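Local coordinates for TIR-like domain-containing protein (Prevotella corporis, PDB 7EBD), which belongs to the prokaryotic STING family and, as a dimer, holds the ligand C2E in a pocket lined by both of its subunits, at residues T8-S13 and P101-G106; S13-F18 and Q142-E147; L63-Q68 and H85-E90. All blocks are in the same frame, centred on the assembly; numbering follows the deposited sequence.

Contact 1: residues T8-S13 and P101-G106. With C2E (9,9'-[(2R,3R,3aS,5S,7aR,9R,10R,10aS,12S,14aR)-3,5,10,12-tetrahydroxy-5,12-dioxidooctahydro-2H,7H-difuro[3,2-d:3',2'-j][1,3,7,9,2,8]tetraoxadiphosphacyclododecine-2,9-diyl]bis(2-amino-1,9-dihydro-6H-purin-6-one)), chain E.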
# COMPACT_ATOMS: atom_id res chain seq x y z
N THR A 8 7.61 7.99 -8.94
CA THR A 8 8.83 7.45 -8.36
C THR A 8 8.60 6.99 -6.92
O THR A 8 8.97 5.86 -6.55
CB THR A 8 9.94 8.49 -8.42
OG1 THR A 8 10.26 8.77 -9.79
CG2 THR A 8 11.18 8.01 -7.70
N VAL A 9 7.99 7.84 -6.10
CA VAL A 9 7.72 7.49 -4.71
C VAL A 9 6.73 6.34 -4.64
O VAL A 9 6.83 5.46 -3.78
CB VAL A 9 7.21 8.72 -3.94
CG1 VAL A 9 6.89 8.35 -2.50
CG2 VAL A 9 8.24 9.83 -3.99
N ILE A 10 5.74 6.32 -5.54
CA ILE A 10 4.78 5.22 -5.58
C ILE A 10 5.49 3.91 -5.88
O ILE A 10 5.22 2.88 -5.25
CB ILE A 10 3.67 5.52 -6.61
CG1 ILE A 10 2.76 6.63 -6.11
CG2 ILE A 10 2.87 4.27 -6.92
CD1 ILE A 10 1.98 6.27 -4.86
N ALA A 11 6.41 3.92 -6.85
CA ALA A 11 7.17 2.72 -7.17
C ALA A 11 8.02 2.27 -6.00
O ALA A 11 8.11 1.07 -5.71
CB ALA A 11 8.03 2.96 -8.41
N ILE A 12 8.65 3.22 -5.30
CA ILE A 12 9.49 2.85 -4.15
C ILE A 12 8.64 2.23 -3.05
O ILE A 12 9.02 1.22 -2.45
CB ILE A 12 10.27 4.07 -3.64
CG1 ILE A 12 11.19 4.62 -4.73
CG2 ILE A 12 11.09 3.70 -2.43
CD1 ILE A 12 11.93 5.87 -4.32
N SER A 13 7.48 2.83 -2.76
CA SER A 13 6.61 2.28 -1.72
C SER A 13 6.09 0.90 -2.12
O SER A 13 6.03 -0.01 -1.28
CB SER A 13 5.44 3.23 -1.46
OG SER A 13 5.87 4.40 -0.78
N PRO A 101 -0.73 -3.44 -9.25
CA PRO A 101 -0.47 -2.54 -8.12
C PRO A 101 -1.62 -1.59 -7.83
O PRO A 101 -1.82 -0.60 -8.55
CB PRO A 101 0.79 -1.77 -8.57
CG PRO A 101 1.37 -2.58 -9.70
CD PRO A 101 0.20 -3.22 -10.37
N THR A 102 -2.38 -1.87 -6.78
CA THR A 102 -3.48 -1.00 -6.39
C THR A 102 -2.99 0.37 -5.91
O THR A 102 -3.76 1.34 -5.95
CB THR A 102 -4.31 -1.66 -5.29
OG1 THR A 102 -3.46 -2.10 -4.23
CG2 THR A 102 -5.06 -2.86 -5.85
N ILE A 103 -1.72 0.46 -5.49
CA ILE A 103 -1.15 1.73 -5.05
C ILE A 103 -1.21 2.79 -6.14
O ILE A 103 -1.16 3.99 -5.85
CB ILE A 103 0.31 1.51 -4.58
CG1 ILE A 103 0.82 2.72 -3.80
CG2 ILE A 103 1.21 1.18 -5.76
CD1 ILE A 103 2.24 2.57 -3.30
N LEU A 104 -1.32 2.37 -7.41
CA LEU A 104 -1.41 3.33 -8.51
C LEU A 104 -2.69 4.14 -8.47
O LEU A 104 -2.77 5.16 -9.16
CB LEU A 104 -1.30 2.59 -9.85
CG LEU A 104 0.02 1.89 -10.17
CD1 LEU A 104 -0.15 0.98 -11.37
CD2 LEU A 104 1.12 2.91 -10.42
N SER A 105 -3.68 3.71 -7.68
CA SER A 105 -4.97 4.41 -7.61
C SER A 105 -4.77 5.91 -7.42
O SER A 105 -5.25 6.72 -8.23
CB SER A 105 -5.81 3.83 -6.48
OG SER A 105 -5.19 4.05 -5.23
N GLY A 106 -4.05 6.29 -6.37
CA GLY A 106 -3.79 7.70 -6.11
C GLY A 106 -3.26 8.43 -7.33
O GLY A 106 -3.74 9.51 -7.67
P1 C2E E . 2.08 -0.27 1.87
O2P C2E E . 2.15 -1.18 3.07
O1P C2E E . 3.45 0.35 1.77
O5' C2E E . 1.90 -1.05 0.44
C5' C2E E . 2.19 -0.34 -0.72
C4' C2E E . 1.54 -1.08 -1.93
O4' C2E E . 2.07 -2.27 -2.06
C3' C2E E . 0.04 -1.32 -1.68
O3' C2E E . -0.67 -0.27 -2.15
C2' C2E E . -0.23 -2.59 -2.50
O2' C2E E . -0.43 -2.25 -3.94
C1' C2E E . 0.87 -3.30 -2.38
N9 C2E E . 0.73 -4.26 -1.32
C8 C2E E . 1.13 -4.04 -0.06
N7 C2E E . 0.82 -5.17 0.60
C5 C2E E . 0.25 -6.03 -0.25
C6 C2E E . -0.31 -7.45 -0.07
O6 C2E E . -0.27 -7.98 0.99
N1 C2E E . -0.88 -8.14 -1.19
C2 C2E E . -0.93 -7.51 -2.48
N2 C2E E . -1.51 -8.20 -3.61
N3 C2E E . -0.40 -6.15 -2.65
C4 C2E E . 0.19 -5.45 -1.48
P11 C2E E . -2.22 -0.21 -1.55
O21 C2E E . -3.12 -1.38 -1.90
O11 C2E E . -2.86 0.99 -2.19
O5A C2E E . -2.07 0.13 0.06
C5A C2E E . -1.68 1.46 0.25
C4A C2E E . -1.42 1.70 1.69
O4A C2E E . -2.51 1.55 2.38
C3A C2E E . -0.33 0.57 2.29
O3A C2E E . 1.07 1.03 2.06
C2A C2E E . -0.56 0.50 3.49
O2A C2E E . 0.12 1.62 4.24
C1A C2E E . -2.16 0.70 3.59
N91 C2E E . -2.77 -0.46 3.53
C81 C2E E . -3.31 -1.11 2.49
N71 C2E E . -3.81 -2.27 2.96
C51 C2E E . -3.57 -2.31 4.27
C61 C2E E . -3.90 -3.36 5.33
O61 C2E E . -4.47 -4.35 5.01
N11 C2E E . -3.52 -3.16 6.69
C21 C2E E . -2.82 -1.95 7.06
N21 C2E E . -2.43 -1.74 8.44
N31 C2E E . -2.51 -0.95 6.05
C41 C2E E . -2.91 -1.17 4.63
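Ile-10, midway along the 8-13 turns of helix 6-28, faces Ile-103 in the type I turn of Pro-101 to Leu-104, with the two CA atoms 6.9 Å apart. The two isoleucine side chains run antiparallel, side by side: CG2 meets CG2 at 3.7 Å, while Ile-10 CD1 lies alongside Ile-103 CG1. With Ile-103 CG1 anti to the backbone N (chi1 -166°) and the chain then extended, its CD1 points at the helix, ending 3.7 Å from Ser-13 CB and 3.6 Å from Ile-10 O. Leu-104 CD2 closes the group more distantly, against Ile-10 CG2. In this STING-family dimer the turn is a pocket wall as well as a packing element. The CB of Ile-103 comes within 3.2 Å of C2E O3', and the ligand's O2' donates to Thr-102 OG1 over 3.0 Å, whereas the bond from Ile-103 N to O2' is weak. Phe-137 of helix 124-146 packs on both Ile-10 and Leu-104. Across the dimer interface, Ile-10 touches Ile-10 of the second subunit, and Ser-13 OG is hydrogen-bonded to Ile-103 O of that same subunit.

Contact 2: residues S13-F18 and Q142-E147. With C2E (9,9'-[(2R,3R,3aS,5S,7aR,9R,10R,10aS,12S,14aR)-3,5,10,12-tetrahydroxy-5,12-dioxidooctahydro-2H,7H-difuro[3,2-d:3',2'-j][1,3,7,9,2,8]tetraoxadiphosphacyclododecine-2,9-diyl]bis(2-amino-1,9-dihydro-6H-purin-6-one)), chain E.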
# COMPACT_ATOMS: atom_id res chain seq x y z
N SER A 13 7.48 2.83 -2.76
CA SER A 13 6.61 2.28 -1.72
C SER A 13 6.09 0.90 -2.12
O SER A 13 6.03 -0.01 -1.28
CB SER A 13 5.44 3.23 -1.46
OG SER A 13 5.87 4.40 -0.78
N TYR A 14 5.73 0.73 -3.39
CA TYR A 14 5.24 -0.57 -3.86
C TYR A 14 6.33 -1.63 -3.77
O TYR A 14 6.06 -2.78 -3.39
CB TYR A 14 4.73 -0.43 -5.29
CG TYR A 14 4.20 -1.71 -5.91
CD1 TYR A 14 3.11 -2.37 -5.36
CD2 TYR A 14 4.78 -2.23 -7.06
CE1 TYR A 14 2.62 -3.53 -5.93
CE2 TYR A 14 4.30 -3.39 -7.64
CZ TYR A 14 3.22 -4.04 -7.07
OH TYR A 14 2.73 -5.19 -7.64
N PHE A 15 7.57 -1.26 -4.09
CA PHE A 15 8.67 -2.22 -4.01
C PHE A 15 9.00 -2.58 -2.57
O PHE A 15 9.19 -3.76 -2.24
CB PHE A 15 9.91 -1.64 -4.71
CG PHE A 15 11.13 -2.51 -4.61
CD1 PHE A 15 11.33 -3.56 -5.50
CD2 PHE A 15 12.08 -2.28 -3.63
CE1 PHE A 15 12.45 -4.35 -5.41
CE2 PHE A 15 13.21 -3.07 -3.54
CZ PHE A 15 13.40 -4.11 -4.42
N GLU A 16 9.04 -1.58 -1.68
CA GLU A 16 9.40 -1.84 -0.29
C GLU A 16 8.31 -2.60 0.45
O GLU A 16 8.61 -3.43 1.31
CB GLU A 16 9.70 -0.52 0.43
CG GLU A 16 10.98 0.18 -0.03
CD GLU A 16 12.22 -0.68 0.17
OE1 GLU A 16 13.03 -0.79 -0.77
OE2 GLU A 16 12.37 -1.25 1.27
N GLY A 17 7.05 -2.33 0.13
CA GLY A 17 5.95 -2.93 0.85
C GLY A 17 5.36 -4.19 0.26
O GLY A 17 4.45 -4.77 0.86
N PHE A 18 5.85 -4.66 -0.89
CA PHE A 18 5.26 -5.85 -1.49
C PHE A 18 6.25 -6.65 -2.34
O PHE A 18 6.50 -7.82 -2.05
CB PHE A 18 4.05 -5.47 -2.35
CG PHE A 18 3.50 -6.60 -3.15
CD1 PHE A 18 2.78 -7.62 -2.54
CD2 PHE A 18 3.70 -6.66 -4.52
CE1 PHE A 18 2.27 -8.67 -3.28
CE2 PHE A 18 3.20 -7.71 -5.27
CZ PHE A 18 2.48 -8.72 -4.65
N GLN A 142 11.59 -1.32 -12.23
CA GLN A 142 12.57 -2.21 -12.85
C GLN A 142 13.97 -1.95 -12.31
O GLN A 142 14.74 -2.89 -12.09
CB GLN A 142 12.53 -2.05 -14.37
CG GLN A 142 13.36 -3.09 -15.11
CD GLN A 142 12.80 -4.49 -14.94
OE1 GLN A 142 11.74 -4.81 -15.47
NE2 GLN A 142 13.52 -5.32 -14.20
N LEU A 143 14.32 -0.68 -12.11
CA LEU A 143 15.62 -0.35 -11.53
C LEU A 143 15.75 -0.92 -10.12
O LEU A 143 16.81 -1.43 -9.75
CB LEU A 143 15.84 1.16 -11.52
CG LEU A 143 16.04 1.83 -12.88
CD1 LEU A 143 16.11 3.35 -12.73
CD2 LEU A 143 17.29 1.30 -13.56
N LEU A 144 14.68 -0.84 -9.33
CA LEU A 144 14.73 -1.41 -7.98
C LEU A 144 14.80 -2.93 -8.02
O LEU A 144 15.47 -3.55 -7.19
CB LEU A 144 13.52 -0.95 -7.17
CG LEU A 144 13.44 0.55 -6.88
CD1 LEU A 144 12.15 0.90 -6.17
CD2 LEU A 144 14.64 1.00 -6.06
N ILE A 145 14.12 -3.55 -8.99
CA ILE A 145 14.17 -5.00 -9.13
C ILE A 145 15.57 -5.47 -9.50
O ILE A 145 16.07 -6.47 -8.98
CB ILE A 145 13.12 -5.47 -10.16
CG1 ILE A 145 11.71 -5.34 -9.58
CG2 ILE A 145 13.40 -6.89 -10.61
CD1 ILE A 145 10.61 -5.42 -10.62
N ASN A 146 16.23 -4.74 -10.41
CA ASN A 146 17.55 -5.14 -10.87
C ASN A 146 18.59 -5.06 -9.75
O ASN A 146 19.59 -5.78 -9.78
CB ASN A 146 17.98 -4.29 -12.06
CG ASN A 146 17.14 -4.54 -13.29
OD1 ASN A 146 16.50 -5.59 -13.42
ND2 ASN A 146 17.12 -3.58 -14.21
N GLU A 147 18.38 -4.18 -8.77
CA GLU A 147 19.31 -4.02 -7.67
C GLU A 147 19.03 -4.96 -6.51
O GLU A 147 19.64 -4.82 -5.44
CB GLU A 147 19.29 -2.57 -7.17
CG GLU A 147 19.83 -1.57 -8.19
CD GLU A 147 19.68 -0.13 -7.74
OE1 GLU A 147 19.02 0.65 -8.46
OE2 GLU A 147 20.20 0.21 -6.66
P1 C2E E . 2.08 -0.27 1.87
O2P C2E E . 2.15 -1.18 3.07
O1P C2E E . 3.45 0.35 1.77
O5' C2E E . 1.90 -1.05 0.44
C5' C2E E . 2.19 -0.34 -0.72
C4' C2E E . 1.54 -1.08 -1.93
O4' C2E E . 2.07 -2.27 -2.06
C3' C2E E . 0.04 -1.32 -1.68
O3' C2E E . -0.67 -0.27 -2.15
C2' C2E E . -0.23 -2.59 -2.50
O2' C2E E . -0.43 -2.25 -3.94
C1' C2E E . 0.87 -3.30 -2.38
N9 C2E E . 0.73 -4.26 -1.32
C8 C2E E . 1.13 -4.04 -0.06
N7 C2E E . 0.82 -5.17 0.60
C5 C2E E . 0.25 -6.03 -0.25
C6 C2E E . -0.31 -7.45 -0.07
O6 C2E E . -0.27 -7.98 0.99
N1 C2E E . -0.88 -8.14 -1.19
C2 C2E E . -0.93 -7.51 -2.48
N2 C2E E . -1.51 -8.20 -3.61
N3 C2E E . -0.40 -6.15 -2.65
C4 C2E E . 0.19 -5.45 -1.48
P11 C2E E . -2.22 -0.21 -1.55
O21 C2E E . -3.12 -1.38 -1.90
O11 C2E E . -2.86 0.99 -2.19
O5A C2E E . -2.07 0.13 0.06
C5A C2E E . -1.68 1.46 0.25
C4A C2E E . -1.42 1.70 1.69
O4A C2E E . -2.51 1.55 2.38
C3A C2E E . -0.33 0.57 2.29
O3A C2E E . 1.07 1.03 2.06
C2A C2E E . -0.56 0.50 3.49
O2A C2E E . 0.12 1.62 4.24
C1A C2E E . -2.16 0.70 3.59
N91 C2E E . -2.77 -0.46 3.53
C81 C2E E . -3.31 -1.11 2.49
N71 C2E E . -3.81 -2.27 2.96
C51 C2E E . -3.57 -2.31 4.27
C61 C2E E . -3.90 -3.36 5.33
O61 C2E E . -4.47 -4.35 5.01
N11 C2E E . -3.52 -3.16 6.69
C21 C2E E . -2.82 -1.95 7.06
N21 C2E E . -2.43 -1.74 8.44
N31 C2E E . -2.51 -0.95 6.05
C41 C2E E . -2.91 -1.17 4.63
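Phe-15 meets Leu-144 where two long helices of the prokaryotic STING domain, 6-28 and 124-146, pack against each other; the CA atoms of Phe-15 and Leu-144, 7.3 Å apart, are the nearest pair between 13-18 and 142-147. The main interaction is CH-pi. Leu-144 CB stands 3.8 Å from the centroid of the Phe-15 ring and 10° off its normal, which places it over the middle of one face. Phe-15 puts its ring there by holding CG anti to the backbone N (chi1 176°), directed across to the second helix. Ordinary apolar packing flanks this: Leu-144 CD1 reaches back to Phe-15 CB at 3.7 Å as the two side chains cross obliquely, and Ile-145 CG1 approaches CE1 more loosely. Cys-151 of helix 149-154 touches both Phe-15 and Ile-145, so a third helix borders the pair. Side-chain polar bonds stay within 142-147 or lead outward. Gln-142 NE2 donates to Asn-146 OD1 one turn later, arriving 43° above the carbonyl plane of the acceptor, while Glu-16 OE1 forms a salt bridge with Lys-109 of the second subunit. Ligand contacts come from other positions of the same helix, where it widens into a pi-type turn over Phe-15 to Phe-18. Tyr-14 presents the edge of its ring to one sugar of C2E, with O4' near the ring plane, and its OH is hydrogen-bonded to Asp-99. Phe-18 turns a ring face to the purine which that sugar carries: N3 lies over the face, and Phe-18 CE1 is 3.5 Å from C2E C2.

Contact 3: residues L63-Q68 and H85-E90. With C2E (9,9'-[(2R,3R,3aS,5S,7aR,9R,10R,10aS,12S,14aR)-3,5,10,12-tetrahydroxy-5,12-dioxidooctahydro-2H,7H-difuro[3,2-d:3',2'-j][1,3,7,9,2,8]tetraoxadiphosphacyclododecine-2,9-diyl]bis(2-amino-1,9-dihydro-6H-purin-6-one)), chain E; ACT (acetate ion), chain C.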
# COMPACT_ATOMS: atom_id res chain seq x y z
N LEU A 63 -11.00 -8.16 -12.36
CA LEU A 63 -11.33 -8.69 -13.68
C LEU A 63 -10.15 -9.45 -14.28
O LEU A 63 -10.33 -10.53 -14.84
CB LEU A 63 -11.77 -7.56 -14.60
CG LEU A 63 -12.53 -7.95 -15.87
CD1 LEU A 63 -13.81 -8.69 -15.53
CD2 LEU A 63 -12.82 -6.72 -16.71
N PHE A 64 -8.94 -8.90 -14.16
CA PHE A 64 -7.76 -9.57 -14.69
C PHE A 64 -7.50 -10.88 -13.95
O PHE A 64 -7.13 -11.89 -14.57
CB PHE A 64 -6.55 -8.65 -14.59
CG PHE A 64 -5.25 -9.32 -14.94
CD1 PHE A 64 -4.89 -9.53 -16.26
CD2 PHE A 64 -4.37 -9.73 -13.94
CE1 PHE A 64 -3.69 -10.14 -16.58
CE2 PHE A 64 -3.17 -10.34 -14.26
CZ PHE A 64 -2.83 -10.55 -15.58
N TYR A 65 -7.69 -10.89 -12.63
CA TYR A 65 -7.46 -12.11 -11.86
C TYR A 65 -8.47 -13.19 -12.23
O TYR A 65 -8.12 -14.37 -12.33
CB TYR A 65 -7.52 -11.82 -10.36
CG TYR A 65 -6.49 -10.83 -9.87
CD1 TYR A 65 -5.32 -10.59 -10.59
CD2 TYR A 65 -6.67 -10.14 -8.68
CE1 TYR A 65 -4.38 -9.69 -10.14
CE2 TYR A 65 -5.73 -9.24 -8.22
CZ TYR A 65 -4.58 -9.02 -8.96
OH TYR A 65 -3.65 -8.12 -8.50
N LYS A 66 -9.74 -12.81 -12.44
CA LYS A 66 -10.74 -13.81 -12.79
C LYS A 66 -10.54 -14.31 -14.22
O LYS A 66 -10.74 -15.49 -14.50
CB LYS A 66 -12.14 -13.24 -12.60
CG LYS A 66 -13.29 -14.24 -12.79
CD LYS A 66 -13.79 -14.32 -14.22
CE LYS A 66 -14.66 -13.13 -14.57
NZ LYS A 66 -14.60 -12.79 -16.02
N LYS A 67 -10.13 -13.42 -15.14
CA LYS A 67 -9.91 -13.84 -16.52
C LYS A 67 -8.66 -14.69 -16.68
O LYS A 67 -8.51 -15.36 -17.71
CB LYS A 67 -9.82 -12.62 -17.43
CG LYS A 67 -11.13 -11.86 -17.60
CD LYS A 67 -10.99 -10.76 -18.64
CE LYS A 67 -12.33 -10.12 -18.96
NZ LYS A 67 -12.21 -9.08 -20.01
N GLN A 68 -7.75 -14.69 -15.70
CA GLN A 68 -6.54 -15.49 -15.77
C GLN A 68 -6.66 -16.82 -15.03
O GLN A 68 -5.72 -17.61 -15.07
CB GLN A 68 -5.35 -14.69 -15.21
CG GLN A 68 -4.92 -13.51 -16.07
CD GLN A 68 -4.39 -13.93 -17.42
OE1 GLN A 68 -3.71 -14.95 -17.55
NE2 GLN A 68 -4.68 -13.13 -18.44
N HIS A 85 -1.12 -11.25 0.99
CA HIS A 85 -2.16 -11.89 0.21
C HIS A 85 -1.92 -11.67 -1.28
O HIS A 85 -1.57 -10.57 -1.71
CB HIS A 85 -3.54 -11.37 0.62
CG HIS A 85 -3.96 -11.79 1.99
ND1 HIS A 85 -4.67 -12.94 2.24
CD2 HIS A 85 -3.77 -11.20 3.20
CE1 HIS A 85 -4.90 -13.05 3.53
NE2 HIS A 85 -4.36 -12.01 4.14
N ILE A 86 -2.10 -12.74 -2.06
CA ILE A 86 -1.78 -12.74 -3.48
C ILE A 86 -2.81 -13.58 -4.22
O ILE A 86 -3.62 -14.30 -3.62
CB ILE A 86 -0.37 -13.31 -3.74
CG1 ILE A 86 -0.19 -14.61 -2.96
CG2 ILE A 86 0.70 -12.29 -3.37
CD1 ILE A 86 0.72 -15.61 -3.62
N VAL A 87 -2.75 -13.49 -5.54
CA VAL A 87 -3.47 -14.40 -6.44
C VAL A 87 -2.43 -15.15 -7.26
O VAL A 87 -1.43 -14.56 -7.70
CB VAL A 87 -4.46 -13.65 -7.34
CG1 VAL A 87 -5.69 -13.25 -6.55
CG2 VAL A 87 -3.81 -12.43 -7.96
N SER A 88 -2.65 -16.44 -7.45
CA SER A 88 -1.64 -17.27 -8.08
C SER A 88 -2.29 -18.41 -8.84
O SER A 88 -3.51 -18.61 -8.79
CB SER A 88 -0.64 -17.82 -7.06
OG SER A 88 -1.29 -18.66 -6.12
N LYS A 89 -1.45 -19.15 -9.56
CA LYS A 89 -1.87 -20.36 -10.26
C LYS A 89 -0.66 -21.27 -10.41
O LYS A 89 0.48 -20.89 -10.12
CB LYS A 89 -2.50 -20.03 -11.62
CG LYS A 89 -1.50 -19.58 -12.67
CD LYS A 89 -2.19 -19.16 -13.95
CE LYS A 89 -2.13 -20.26 -15.00
NZ LYS A 89 -2.52 -19.77 -16.35
N GLU A 90 -0.93 -22.49 -10.86
CA GLU A 90 0.09 -23.50 -11.08
C GLU A 90 0.31 -23.67 -12.58
O GLU A 90 -0.65 -23.80 -13.34
CB GLU A 90 -0.33 -24.83 -10.45
CG GLU A 90 0.38 -26.05 -11.02
CD GLU A 90 -0.22 -27.35 -10.53
OE1 GLU A 90 -0.50 -27.46 -9.32
OE2 GLU A 90 -0.42 -28.26 -11.36
P1 C2E E . 2.08 -0.27 1.87
O2P C2E E . 2.15 -1.18 3.07
O1P C2E E . 3.45 0.35 1.77
O5' C2E E . 1.90 -1.05 0.44
C5' C2E E . 2.19 -0.34 -0.72
C4' C2E E . 1.54 -1.08 -1.93
O4' C2E E . 2.07 -2.27 -2.06
C3' C2E E . 0.04 -1.32 -1.68
O3' C2E E . -0.67 -0.27 -2.15
C2' C2E E . -0.23 -2.59 -2.50
O2' C2E E . -0.43 -2.25 -3.94
C1' C2E E . 0.87 -3.30 -2.38
N9 C2E E . 0.73 -4.26 -1.32
C8 C2E E . 1.13 -4.04 -0.06
N7 C2E E . 0.82 -5.17 0.60
C5 C2E E . 0.25 -6.03 -0.25
C6 C2E E . -0.31 -7.45 -0.07
O6 C2E E . -0.27 -7.98 0.99
N1 C2E E . -0.88 -8.14 -1.19
C2 C2E E . -0.93 -7.51 -2.48
N2 C2E E . -1.51 -8.20 -3.61
N3 C2E E . -0.40 -6.15 -2.65
C4 C2E E . 0.19 -5.45 -1.48
P11 C2E E . -2.22 -0.21 -1.55
O21 C2E E . -3.12 -1.38 -1.90
O11 C2E E . -2.86 0.99 -2.19
O5A C2E E . -2.07 0.13 0.06
C5A C2E E . -1.68 1.46 0.25
C4A C2E E . -1.42 1.70 1.69
O4A C2E E . -2.51 1.55 2.38
C3A C2E E . -0.33 0.57 2.29
O3A C2E E . 1.07 1.03 2.06
C2A C2E E . -0.56 0.50 3.49
O2A C2E E . 0.12 1.62 4.24
C1A C2E E . -2.16 0.70 3.59
N91 C2E E . -2.77 -0.46 3.53
C81 C2E E . -3.31 -1.11 2.49
N71 C2E E . -3.81 -2.27 2.96
C51 C2E E . -3.57 -2.31 4.27
C61 C2E E . -3.90 -3.36 5.33
O61 C2E E . -4.47 -4.35 5.01
N11 C2E E . -3.52 -3.16 6.69
C21 C2E E . -2.82 -1.95 7.06
N21 C2E E . -2.43 -1.74 8.44
N31 C2E E . -2.51 -0.95 6.05
C41 C2E E . -2.91 -1.17 4.63
C ACT C . -2.48 -22.17 -5.81
O ACT C . -2.30 -21.18 -6.57
OXT ACT C . -3.37 -22.33 -4.92
CH3 ACT C . -1.47 -23.34 -6.01
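Tyr-65 and Val-87 form the tight part of this helix-on-sheet contact, in which the last turn or so of helix 57-67 lies against strand 84-91 of the mixed sheet. Val-87 CG2 sits 3.4 Å from the centroid of the Tyr-65 ring and only 5° off its normal, a CH-pi contact over the centre of the face. The same Val-87 CG2 is 3.5 Å from Tyr-65 CE1 and 3.7 Å from Tyr-65 CE2, near-equal distances that confirm the centring. The two side chains run roughly perpendicular to each other; Val-87 CG1, the second branch, approaches Tyr-65 CD2 at 3.9 Å. Beyond the ring, Tyr-65 OH is hydrogen-bonded to Met-100 N, which fixes the far end of the side chain. The other end of the contact is looser and partly exposed. There Lys-89, bent at chi3 (-100°), runs past Gln-68, and its CD comes no nearer than 4.0 Å to Gln-68 O. Leu-70, in the loop that follows the helix, touches both Tyr-65 and Lys-89. On the other side of the strand, Ser-88 OG donates a hydrogen bond to an acetate ion, probably from the crystallisation liquor, and is also hydrogen-bonded to Thr-73 OG1. The strand's start is in the ligand pocket: His-85 O accepts from C2E N1 at 2.6 Å and, weakly, from N2, while His-85 N donates weakly to O6. The chemistry thus divides in two: apolar packing joins helix to strand, and main-chain atoms of His-85 match the N1, N2 and O6 edge of one purine, while the imidazole is engaged with His-85 of the second subunit.

In the fold
From the N terminus, helix 6-28 supplies the first segments of contacts 1 and 2, which share Ser-13. Next come 63-68 and 85-90, whose short loop through strand 71-75 is closed by contact 3, joining helix 57-67 to the mixed sheet. That loop lies within the longer ones closed by the other two. Contact 1 joins helix 6-28 to the turn leading into helix 104-111, contact 2 joins it to helix 124-146; their segments alternate, so the loops cross. Contacts 1 and 2 touch, Pro-101 packing on Tyr-14 and Ile-12 on Leu-144. Contact 3, about 20 Å from contact 1 between centres, meets contact 2 where Phe-18 packs on Ile-86. All three border C2E and the second subunit.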